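PDB 7BUG: terminal oxygenase component of carbazole from Janthinobacterium sp., which serves as the terminal oxygenase of carbazole 1,9a-dioxygenase, adding both atoms of dioxygen at the angular and adjacent carbons of carbazole to give an unstable cis-hydrodiol. Local coordinates for residues 23-28 / 169-174; 55-60 / 126-131; 94-99 / 103-108. All coordinates share one frame; numbering follows the deposited sequence.

Contact 1. Residues 23-28 / 169-174; sequences LGFRNH and SNWRLA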
loop_
_atom_site.group_PDB
_atom_site.type_symbol
_atom_site.label_atom_id
_atom_site.label_comp_id
_atom_site.label_asym_id
_atom_site.label_seq_id
_atom_site.Cartn_x
_atom_site.Cartn_y
_atom_site.Cartn_z
ATOM N N LEU A 23 19.445 -3.875 1.695
ATOM C CA LEU A 23 19.316 -4.817 0.552
ATOM C C LEU A 23 20.378 -5.913 0.568
ATOM O O LEU A 23 20.405 -6.714 -0.399
ATOM C CB LEU A 23 19.426 -4.029 -0.760
ATOM C CG LEU A 23 18.189 -3.273 -1.180
ATOM C CD1 LEU A 23 18.531 -2.332 -2.332
ATOM C CD2 LEU A 23 17.055 -4.232 -1.574
ATOM N N GLY A 24 21.211 -6.008 1.597
ATOM C CA GLY A 24 22.297 -6.981 1.668
ATOM C C GLY A 24 23.597 -6.462 1.086
ATOM O O GLY A 24 23.687 -5.311 0.623
ATOM N N PHE A 25 24.558 -7.345 1.029
ATOM C CA PHE A 25 25.941 -7.048 0.597
ATOM C C PHE A 25 26.132 -7.563 -0.814
ATOM O O PHE A 25 26.007 -8.778 -1.090
ATOM C CB PHE A 25 26.935 -7.660 1.580
ATOM C CG PHE A 25 26.798 -7.077 2.960
ATOM C CD1 PHE A 25 26.912 -5.705 3.190
ATOM C CD2 PHE A 25 26.663 -7.929 4.044
ATOM C CE1 PHE A 25 26.877 -5.208 4.493
ATOM C CE2 PHE A 25 26.653 -7.414 5.336
ATOM C CZ PHE A 25 26.705 -6.052 5.556
ATOM N N ARG A 26 26.542 -6.664 -1.698
ATOM C CA ARG A 26 26.923 -6.999 -3.066
ATOM C C ARG A 26 28.299 -7.681 -3.051
ATOM O O ARG A 26 29.026 -7.518 -2.075
ATOM C CB ARG A 26 26.861 -5.763 -3.961
ATOM C CG ARG A 26 26.955 -6.058 -5.450
ATOM C CD ARG A 26 26.813 -4.759 -6.240
ATOM N NE ARG A 26 26.799 -5.077 -7.644
ATOM C CZ ARG A 26 25.731 -5.569 -8.285
ATOM N NH1 ARG A 26 24.537 -5.580 -7.696
ATOM N NH2 ARG A 26 25.847 -5.894 -9.558
ATOM N N ASN A 27 28.608 -8.425 -4.105
ATOM C CA ASN A 27 29.915 -9.072 -4.332
ATOM C C ASN A 27 30.116 -10.232 -3.349
ATOM O O ASN A 27 31.239 -10.464 -2.887
ATOM C CB ASN A 27 31.023 -8.008 -4.288
ATOM C CG ASN A 27 30.767 -6.920 -5.295
ATOM O OD1 ASN A 27 30.551 -7.225 -6.460
ATOM N ND2 ASN A 27 30.731 -5.659 -4.888
ATOM N N HIS A 28 29.054 -11.017 -3.065
ATOM C CA HIS A 28 29.132 -12.303 -2.371
ATOM C C HIS A 28 28.272 -13.322 -3.120
ATOM O O HIS A 28 27.396 -12.931 -3.890
ATOM C CB HIS A 28 28.656 -12.221 -0.909
ATOM C CG HIS A 28 29.430 -11.328 -0.011
ATOM N ND1 HIS A 28 30.401 -11.814 0.813
ATOM C CD2 HIS A 28 29.364 -10.006 0.198
ATOM C CE1 HIS A 28 30.904 -10.769 1.488
ATOM N NE2 HIS A 28 30.287 -9.661 1.164
ATOM N N SER A 169 10.584 -10.903 6.407
ATOM C CA SER A 169 11.323 -9.977 7.270
ATOM C C SER A 169 12.584 -9.603 6.520
ATOM O O SER A 169 13.052 -10.363 5.632
ATOM C CB SER A 169 11.667 -10.502 8.615
ATOM O OG SER A 169 12.863 -11.296 8.600
ATOM N N ASN A 170 13.126 -8.461 6.869
ATOM C CA ASN A 170 14.475 -8.115 6.375
ATOM C C ASN A 170 15.444 -9.220 6.791
ATOM O O ASN A 170 15.354 -9.772 7.902
ATOM C CB ASN A 170 14.891 -6.748 6.918
ATOM C CG ASN A 170 16.234 -6.282 6.436
ATOM O OD1 ASN A 170 17.254 -6.541 7.077
ATOM N ND2 ASN A 170 16.215 -5.699 5.262
ATOM N N TRP A 171 16.452 -9.467 5.962
ATOM C CA TRP A 171 17.457 -10.509 6.182
ATOM C C TRP A 171 18.186 -10.311 7.508
ATOM O O TRP A 171 18.594 -11.314 8.083
ATOM C CB TRP A 171 18.462 -10.568 4.989
ATOM C CG TRP A 171 19.384 -9.385 4.916
ATOM C CD1 TRP A 171 19.126 -8.126 4.480
ATOM C CD2 TRP A 171 20.758 -9.375 5.338
ATOM N NE1 TRP A 171 20.256 -7.330 4.603
ATOM C CE2 TRP A 171 21.265 -8.082 5.121
ATOM C CE3 TRP A 171 21.578 -10.370 5.858
ATOM C CZ2 TRP A 171 22.606 -7.757 5.402
ATOM C CZ3 TRP A 171 22.880 -10.049 6.181
ATOM C CH2 TRP A 171 23.371 -8.759 5.949
ATOM N N ARG A 172 18.473 -9.088 7.923
ATOM C CA ARG A 172 19.282 -8.883 9.150
ATOM C C ARG A 172 18.516 -9.313 10.399
ATOM O O ARG A 172 19.139 -9.790 11.368
ATOM C CB ARG A 172 19.656 -7.415 9.235
ATOM C CG ARG A 172 20.600 -7.047 8.091
ATOM C CD ARG A 172 20.752 -5.538 7.974
ATOM N NE ARG A 172 19.480 -4.873 7.705
ATOM C CZ ARG A 172 19.282 -3.588 7.638
ATOM N NH1 ARG A 172 20.295 -2.746 7.827
ATOM N NH2 ARG A 172 18.072 -3.123 7.432
ATOM N N LEU A 173 17.207 -9.149 10.375
ATOM C CA LEU A 173 16.407 -9.603 11.553
ATOM C C LEU A 173 16.513 -11.129 11.659
ATOM O O LEU A 173 16.629 -11.653 12.749
ATOM C CB LEU A 173 14.966 -9.125 11.345
ATOM C CG LEU A 173 14.787 -7.611 11.255
ATOM C CD1 LEU A 173 13.304 -7.263 11.092
ATOM C CD2 LEU A 173 15.417 -6.919 12.451
ATOM N N ALA A 174 16.609 -11.830 10.524
ATOM C CA ALA A 174 16.777 -13.285 10.457
ATOM C C ALA A 174 18.173 -13.694 10.965
ATOM O O ALA A 174 18.315 -14.597 11.795
ATOM C CB ALA A 174 16.569 -13.745 9.021
#
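N170 OD1, one residue before the W171 indole that meets G24 and F25, is gripped by two N-H groups of R172. R172 N donates to N170 OD1 over 2.9 Å, and R172 NE reaches it, also at 2.9 Å, in a nearly straight bond (173°). The two donors approach from opposite faces of the amide plane, which should restrain its rotation, while N170 ND2 is held by the carbonyls of K22 and E291. R172 CG lies over one face of the indole. W171 CG sits between its backbone N and carbonyl carbon (chi1 70°), and the ring extends toward residues 23-28. There W171 NE1 comes within 3.6 Å of G24 CA. It also lies 3.4 Å from G24 N, but both are donors and do not bond; NE1 has its polar partner in A21. Farther along, W171 CH2 is 3.6 Å from F25 CE2, with ring planes 76° apart and centroids 5.5 Å apart. This is an offset edge-to-face pair, the edge belonging to W171 and the face to F25. The buried contact thus joins the loop after helix 16-20 to the start of helix 171-179, where N170 forms a classical side-chain N-cap.

Contact 2. Residues 55-60 / 126-131; sequences VNRIDG and VQEAKG. With MXE (2-methoxyethanol), chain N; CO3 (carbonate ion), chain M.
R57 and E128 form a two-pronged salt bridge across an intervening strand, between strands that are not neighbours in the sheet. Strand 61-66 runs between strands 51-58 and 123-129, and L62 on it touches both side chains, so the ion pair spans that strand. The guanidinium meets the carboxylate end-on: R57 NH1 donates to E128 OE1 over 2.7 Å, and R57 NH2 donates to E128 OE2 over 2.9 Å. Both bonds are close to straight. The oxygens lie near the guanidinium plane, yet the carboxylate is turned about 45° from it and is met from above its own plane. R57 reaches this position with CG anti to the backbone N and a bend at chi3 (-62°). R57 NH1 also donates to G60 O (2.9 Å), tying the turn after strand 51-58 to the arginine. Outside the segments, NE bonds to I38 O and NH2 to S35 O, while S35 OG meets E128 OE2. On the neighbouring residues, V126 N donates over 3.1 Å to O1 of a carbonate ion, which probably comes from the crystallisation liquor and is also held by K61 NZ. A bond from Q127 NE2 to O2 of a 2-methoxyethanol is doubtful, because the same amide stands too close to that molecule in the model. With acceptors for all five guanidinium N-H groups, R57 should be fixed in rotation, and its charge probably favours an ionised E128 on the surface of the Rieske-domain sheet.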
loop_
_atom_site.group_PDB
_atom_site.type_symbol
_atom_site.label_atom_id
_atom_site.label_comp_id
_atom_site.label_asym_id
_atom_site.label_seq_id
_atom_site.Cartn_x
_atom_site.Cartn_y
_atom_site.Cartn_z
ATOM N N VAL A 55 17.506 -17.920 -14.169
ATOM C CA VAL A 55 18.505 -19.024 -14.133
ATOM C C VAL A 55 18.017 -20.093 -15.094
ATOM O O VAL A 55 16.852 -20.466 -15.068
ATOM C CB VAL A 55 18.730 -19.570 -12.726
ATOM C CG1 VAL A 55 19.755 -20.671 -12.748
ATOM C CG2 VAL A 55 19.139 -18.475 -11.762
ATOM N N ASN A 56 18.946 -20.625 -15.885
ATOM C CA ASN A 56 18.633 -21.732 -16.810
ATOM C C ASN A 56 19.700 -22.820 -16.696
ATOM O O ASN A 56 20.814 -22.506 -16.288
ATOM C CB ASN A 56 18.565 -21.261 -18.256
ATOM C CG ASN A 56 17.778 -22.198 -19.169
ATOM O OD1 ASN A 56 17.143 -23.142 -18.698
ATOM N ND2 ASN A 56 17.761 -21.913 -20.477
ATOM N N ARG A 57 19.312 -24.048 -16.981
ATOM C CA ARG A 57 20.266 -25.178 -17.057
ATOM C C ARG A 57 20.361 -25.568 -18.522
ATOM O O ARG A 57 19.305 -25.917 -19.111
ATOM C CB ARG A 57 19.837 -26.329 -16.137
ATOM C CG ARG A 57 20.874 -27.449 -16.151
ATOM C CD ARG A 57 20.354 -28.575 -15.305
ATOM N NE ARG A 57 20.122 -28.303 -13.892
ATOM C CZ ARG A 57 21.061 -28.233 -12.949
ATOM N NH1 ARG A 57 22.336 -28.261 -13.280
ATOM N NH2 ARG A 57 20.735 -28.034 -11.685
ATOM N N ILE A 58 21.563 -25.546 -19.075
ATOM C CA ILE A 58 21.762 -25.789 -20.538
ATOM C C ILE A 58 22.921 -26.792 -20.594
ATOM O O ILE A 58 24.041 -26.423 -20.207
ATOM C CB ILE A 58 22.060 -24.522 -21.309
ATOM C CG1 ILE A 58 20.946 -23.474 -21.131
ATOM C CG2 ILE A 58 22.235 -24.838 -22.778
ATOM C CD1 ILE A 58 21.370 -22.110 -21.549
ATOM N N ASP A 59 22.618 -27.961 -21.132
ATOM C CA ASP A 59 23.585 -29.094 -21.170
ATOM C C ASP A 59 24.166 -29.314 -19.773
ATOM O O ASP A 59 25.383 -29.539 -19.684
ATOM C CB ASP A 59 24.660 -28.840 -22.205
ATOM C CG ASP A 59 24.201 -29.010 -23.651
ATOM O OD1 ASP A 59 23.247 -29.779 -23.895
ATOM O OD2 ASP A 59 24.783 -28.314 -24.479
ATOM N N GLY A 60 23.326 -29.173 -18.743
ATOM C CA GLY A 60 23.663 -29.469 -17.344
ATOM C C GLY A 60 24.294 -28.280 -16.624
ATOM O O GLY A 60 24.338 -28.337 -15.396
ATOM N N VAL A 126 27.222 -18.389 -11.643
ATOM C CA VAL A 126 26.383 -19.404 -10.950
ATOM C C VAL A 126 27.181 -20.666 -10.789
ATOM O O VAL A 126 27.813 -21.082 -11.778
ATOM C CB VAL A 126 25.136 -19.868 -11.705
ATOM C CG1 VAL A 126 24.068 -20.315 -10.735
ATOM C CG2 VAL A 126 24.652 -18.927 -12.765
ATOM N N GLN A 127 27.111 -21.268 -9.604
ATOM C CA GLN A 127 27.861 -22.514 -9.283
ATOM C C GLN A 127 26.870 -23.412 -8.548
ATOM O O GLN A 127 26.098 -22.885 -7.711
ATOM C CB GLN A 127 29.053 -22.154 -8.388
ATOM C CG GLN A 127 30.029 -23.277 -8.090
ATOM C CD GLN A 127 31.205 -22.721 -7.349
ATOM O OE1 GLN A 127 31.384 -21.494 -7.253
ATOM N NE2 GLN A 127 32.015 -23.624 -6.831
ATOM N N GLU A 128 26.946 -24.717 -8.753
ATOM C CA GLU A 128 26.218 -25.677 -7.897
ATOM C C GLU A 128 27.223 -26.377 -7.007
ATOM O O GLU A 128 28.285 -26.743 -7.511
ATOM C CB GLU A 128 25.558 -26.741 -8.765
ATOM C CG GLU A 128 24.700 -26.168 -9.815
ATOM C CD GLU A 128 23.929 -27.277 -10.454
ATOM O OE1 GLU A 128 24.360 -27.740 -11.532
ATOM O OE2 GLU A 128 22.949 -27.666 -9.856
ATOM N N ALA A 129 26.946 -26.490 -5.722
ATOM C CA ALA A 129 27.777 -27.235 -4.778
ATOM C C ALA A 129 26.854 -27.862 -3.751
ATOM O O ALA A 129 25.954 -27.171 -3.272
ATOM C CB ALA A 129 28.750 -26.329 -4.129
ATOM N N LYS A 130 27.025 -29.136 -3.484
ATOM C CA LYS A 130 26.233 -29.862 -2.451
ATOM C C LYS A 130 24.728 -29.809 -2.761
ATOM O O LYS A 130 23.939 -29.727 -1.821
ATOM C CB LYS A 130 26.563 -29.299 -1.065
ATOM C CG LYS A 130 28.025 -29.400 -0.673
ATOM C CD LYS A 130 28.534 -30.824 -0.840
ATOM C CE LYS A 130 29.668 -31.185 0.083
ATOM N NZ LYS A 130 30.131 -32.572 -0.164
ATOM N N GLY A 131 24.358 -29.835 -4.040
ATOM C CA GLY A 131 22.964 -29.783 -4.485
ATOM C C GLY A 131 22.317 -28.442 -4.212
ATOM O O GLY A 131 21.106 -28.373 -4.316
HETATM O O1 MXE N . 35.566 -22.844 -3.090
HETATM C C1 MXE N . 35.749 -23.477 -4.343
HETATM C C2 MXE N . 35.962 -22.512 -5.496
HETATM O O2 MXE N . 34.728 -22.403 -6.201
HETATM C C3 MXE N . 34.159 -21.207 -6.597
HETATM C C CO3 M . 30.246 -18.885 -14.610
HETATM O O1 CO3 M . 29.116 -19.009 -14.016
HETATM O O2 CO3 M . 30.847 -17.688 -14.705
HETATM O O3 CO3 M . 30.733 -19.923 -15.270
#

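Contact 3. Residues 94-99 / 103-108; sequences AWTYRW and VLCDIL. With FES (Fe2/s2 (inorganic) cluster), chain D.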
loop_
_atom_site.group_PDB
_atom_site.type_symbol
_atom_site.label_atom_id
_atom_site.label_comp_id
_atom_site.label_asym_id
_atom_site.label_seq_id
_atom_site.Cartn_x
_atom_site.Cartn_y
_atom_site.Cartn_z
ATOM N N ALA A 94 11.672 -9.256 -29.512
ATOM C CA ALA A 94 12.567 -10.358 -29.931
ATOM C C ALA A 94 14.047 -9.974 -29.918
ATOM O O ALA A 94 14.856 -10.656 -30.629
ATOM C CB ALA A 94 12.170 -10.905 -31.285
ATOM N N TRP A 95 14.466 -9.050 -29.056
ATOM C CA TRP A 95 15.899 -8.937 -28.723
ATOM C C TRP A 95 16.357 -10.259 -28.131
ATOM O O TRP A 95 15.766 -10.816 -27.207
ATOM C CB TRP A 95 16.199 -7.779 -27.777
ATOM C CG TRP A 95 15.992 -6.427 -28.354
ATOM C CD1 TRP A 95 15.082 -6.014 -29.282
ATOM C CD2 TRP A 95 16.733 -5.270 -27.962
ATOM N NE1 TRP A 95 15.229 -4.670 -29.519
ATOM C CE2 TRP A 95 16.215 -4.191 -28.707
ATOM C CE3 TRP A 95 17.739 -5.050 -27.019
ATOM C CZ2 TRP A 95 16.691 -2.891 -28.525
ATOM C CZ3 TRP A 95 18.238 -3.762 -26.885
ATOM C CH2 TRP A 95 17.712 -2.714 -27.636
ATOM N N THR A 96 17.429 -10.838 -28.683
ATOM C CA THR A 96 17.894 -12.184 -28.345
ATOM C C THR A 96 19.287 -12.118 -27.719
ATOM O O THR A 96 20.213 -11.511 -28.323
ATOM C CB THR A 96 17.896 -13.037 -29.613
ATOM O OG1 THR A 96 16.539 -13.091 -30.070
ATOM C CG2 THR A 96 18.413 -14.434 -29.348
ATOM N N TYR A 97 19.433 -12.775 -26.571
ATOM C CA TYR A 97 20.644 -12.721 -25.732
ATOM C C TYR A 97 21.248 -14.115 -25.583
ATOM O O TYR A 97 20.549 -15.109 -25.444
ATOM C CB TYR A 97 20.297 -12.157 -24.364
ATOM C CG TYR A 97 19.581 -10.827 -24.423
ATOM C CD1 TYR A 97 20.307 -9.646 -24.428
ATOM C CD2 TYR A 97 18.203 -10.751 -24.337
ATOM C CE1 TYR A 97 19.683 -8.418 -24.403
ATOM C CE2 TYR A 97 17.557 -9.529 -24.336
ATOM C CZ TYR A 97 18.301 -8.357 -24.355
ATOM O OH TYR A 97 17.608 -7.172 -24.260
ATOM N N ARG A 98 22.571 -14.167 -25.600
ATOM C CA ARG A 98 23.285 -15.409 -25.227
ATOM C C ARG A 98 23.283 -15.582 -23.715
ATOM O O ARG A 98 23.688 -14.662 -23.021
ATOM C CB ARG A 98 24.701 -15.367 -25.785
ATOM C CG ARG A 98 24.727 -15.305 -27.303
ATOM C CD ARG A 98 26.111 -15.752 -27.746
ATOM N NE ARG A 98 27.081 -14.752 -27.438
ATOM C CZ ARG A 98 27.732 -13.994 -28.325
ATOM N NH1 ARG A 98 27.479 -14.098 -29.627
ATOM N NH2 ARG A 98 28.645 -13.134 -27.906
ATOM N N TRP A 99 22.925 -16.756 -23.215
ATOM C CA TRP A 99 23.056 -17.070 -21.785
ATOM C C TRP A 99 24.514 -16.929 -21.358
ATOM O O TRP A 99 24.756 -16.566 -20.215
ATOM C CB TRP A 99 22.517 -18.464 -21.501
ATOM C CG TRP A 99 21.037 -18.582 -21.603
ATOM C CD1 TRP A 99 20.279 -19.029 -22.656
ATOM C CD2 TRP A 99 20.105 -18.228 -20.550
ATOM N NE1 TRP A 99 18.953 -18.991 -22.325
ATOM C CE2 TRP A 99 18.822 -18.535 -21.029
ATOM C CE3 TRP A 99 20.237 -17.746 -19.248
ATOM C CZ2 TRP A 99 17.659 -18.283 -20.294
ATOM C CZ3 TRP A 99 19.087 -17.543 -18.498
ATOM C CH2 TRP A 99 17.829 -17.881 -18.985
ATOM N N VAL A 103 25.383 -11.252 -24.381
ATOM C CA VAL A 103 25.494 -10.386 -25.572
ATOM C C VAL A 103 24.212 -10.457 -26.377
ATOM O O VAL A 103 23.593 -11.571 -26.540
ATOM C CB VAL A 103 26.719 -10.791 -26.419
ATOM C CG1 VAL A 103 26.703 -10.110 -27.777
ATOM C CG2 VAL A 103 28.009 -10.498 -25.661
ATOM N N LEU A 104 23.778 -9.283 -26.772
ATOM C CA LEU A 104 22.664 -9.122 -27.729
ATOM C C LEU A 104 23.161 -9.627 -29.084
ATOM O O LEU A 104 23.876 -8.863 -29.769
ATOM C CB LEU A 104 22.249 -7.663 -27.781
ATOM C CG LEU A 104 21.081 -7.329 -28.681
ATOM C CD1 LEU A 104 19.789 -8.058 -28.329
ATOM C CD2 LEU A 104 20.870 -5.830 -28.715
ATOM N N CYS A 105 22.751 -10.825 -29.470
ATOM C CA CYS A 105 23.359 -11.492 -30.650
ATOM C C CYS A 105 22.455 -11.396 -31.873
ATOM O O CYS A 105 22.964 -11.619 -32.996
ATOM C CB CYS A 105 23.736 -12.922 -30.315
ATOM S SG CYS A 105 22.337 -14.018 -29.999
ATOM N N ASP A 106 21.171 -11.104 -31.707
ATOM C CA ASP A 106 20.185 -11.125 -32.814
ATOM C C ASP A 106 19.001 -10.274 -32.344
ATOM O O ASP A 106 18.753 -10.192 -31.135
ATOM C CB ASP A 106 19.750 -12.539 -33.179
ATOM C CG ASP A 106 20.756 -13.284 -34.039
ATOM O OD1 ASP A 106 20.895 -12.891 -35.236
ATOM O OD2 ASP A 106 21.387 -14.266 -33.513
ATOM N N ILE A 107 18.286 -9.708 -33.291
ATOM C CA ILE A 107 16.945 -9.129 -32.997
ATOM C C ILE A 107 15.973 -9.578 -34.077
ATOM O O ILE A 107 16.152 -9.150 -35.244
ATOM C CB ILE A 107 16.961 -7.598 -32.882
ATOM C CG1 ILE A 107 17.972 -7.086 -31.861
ATOM C CG2 ILE A 107 15.536 -7.090 -32.573
ATOM C CD1 ILE A 107 18.145 -5.607 -31.840
ATOM N N LEU A 108 15.007 -10.431 -33.759
ATOM C CA LEU A 108 14.184 -11.057 -34.822
ATOM C C LEU A 108 13.384 -10.007 -35.580
ATOM O O LEU A 108 13.163 -10.176 -36.782
ATOM C CB LEU A 108 13.270 -12.167 -34.301
ATOM C CG LEU A 108 13.932 -13.287 -33.490
ATOM C CD1 LEU A 108 12.961 -14.436 -33.295
ATOM C CD2 LEU A 108 15.232 -13.783 -34.067
HETATM FE FE1 FES D . 12.463 -6.829 -24.892
HETATM FE FE2 FES D . 11.613 -4.895 -26.583
HETATM S S1 FES D . 12.750 -6.759 -27.085
HETATM S S2 FES D . 11.280 -4.993 -24.367
#
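The antiparallel hairpin of strands 95-98 and 104-107, interrupted by a classic beta bulge, belongs to the Rieske cluster-binding region. The bulge follows from the register: C105 and D106 both face T96, whose N donates to D106 O (2.9 Å) and whose O accepts from C105 N (2.9 Å). Bonds from R98 N to V103 O and from L108 N to A94 O extend the pairing on either side. W95, Y97, L104 and I107 share one face of the sheet. I107 CD1 sits 3.9 Å from the centroid of the W95 five-membered ring and only 9° off its normal, a CH-pi contact over the face. I107 points CG1 beside its backbone N (chi1 -55°), so that its chain runs alongside the indole. L104 splits its branches: CD2 lies 3.6 Å from W95 CE3, while CD1 stands over the Y97 ring, 3.9 Å from CE1. At the other end, V103 CB packs over the R98 guanidinium, 3.4 Å from NH2, which is salt-bridged to D101. F356 of the second subunit meets W95 edge-to-face, and G244 N of that subunit bonds D106 OD2. W95 CD1 lies 3.3 Å from cluster sulfur S1, and the indole stacks with the cluster ligand H71; the indole probably helps shield this sulfide, while I107 and L104 pack against the indole and probably help hold it there.

From the N terminus, the loop at 23-28 opens the widest closure, completed only when contact 1 brings in 169-174 at the head of helix 171-179. Inside it, contact 2 links strand 51-58 to strand 123-129 within the six-stranded Rieske-domain sheet. Contact 3, the hairpin 94-99/103-108, is nested in turn within that loop, so the three closures enclose one another without crossing. Contacts 2 and 3 touch through W99, whose ring packs on N56 and I58, joining the cluster hairpin to the sheet. Contact 1 stands apart, its centre about 23 Å from that of contact 2 and 32 Å from that of contact 3, and ties the N-terminal region to the ring-hydroxylase portion.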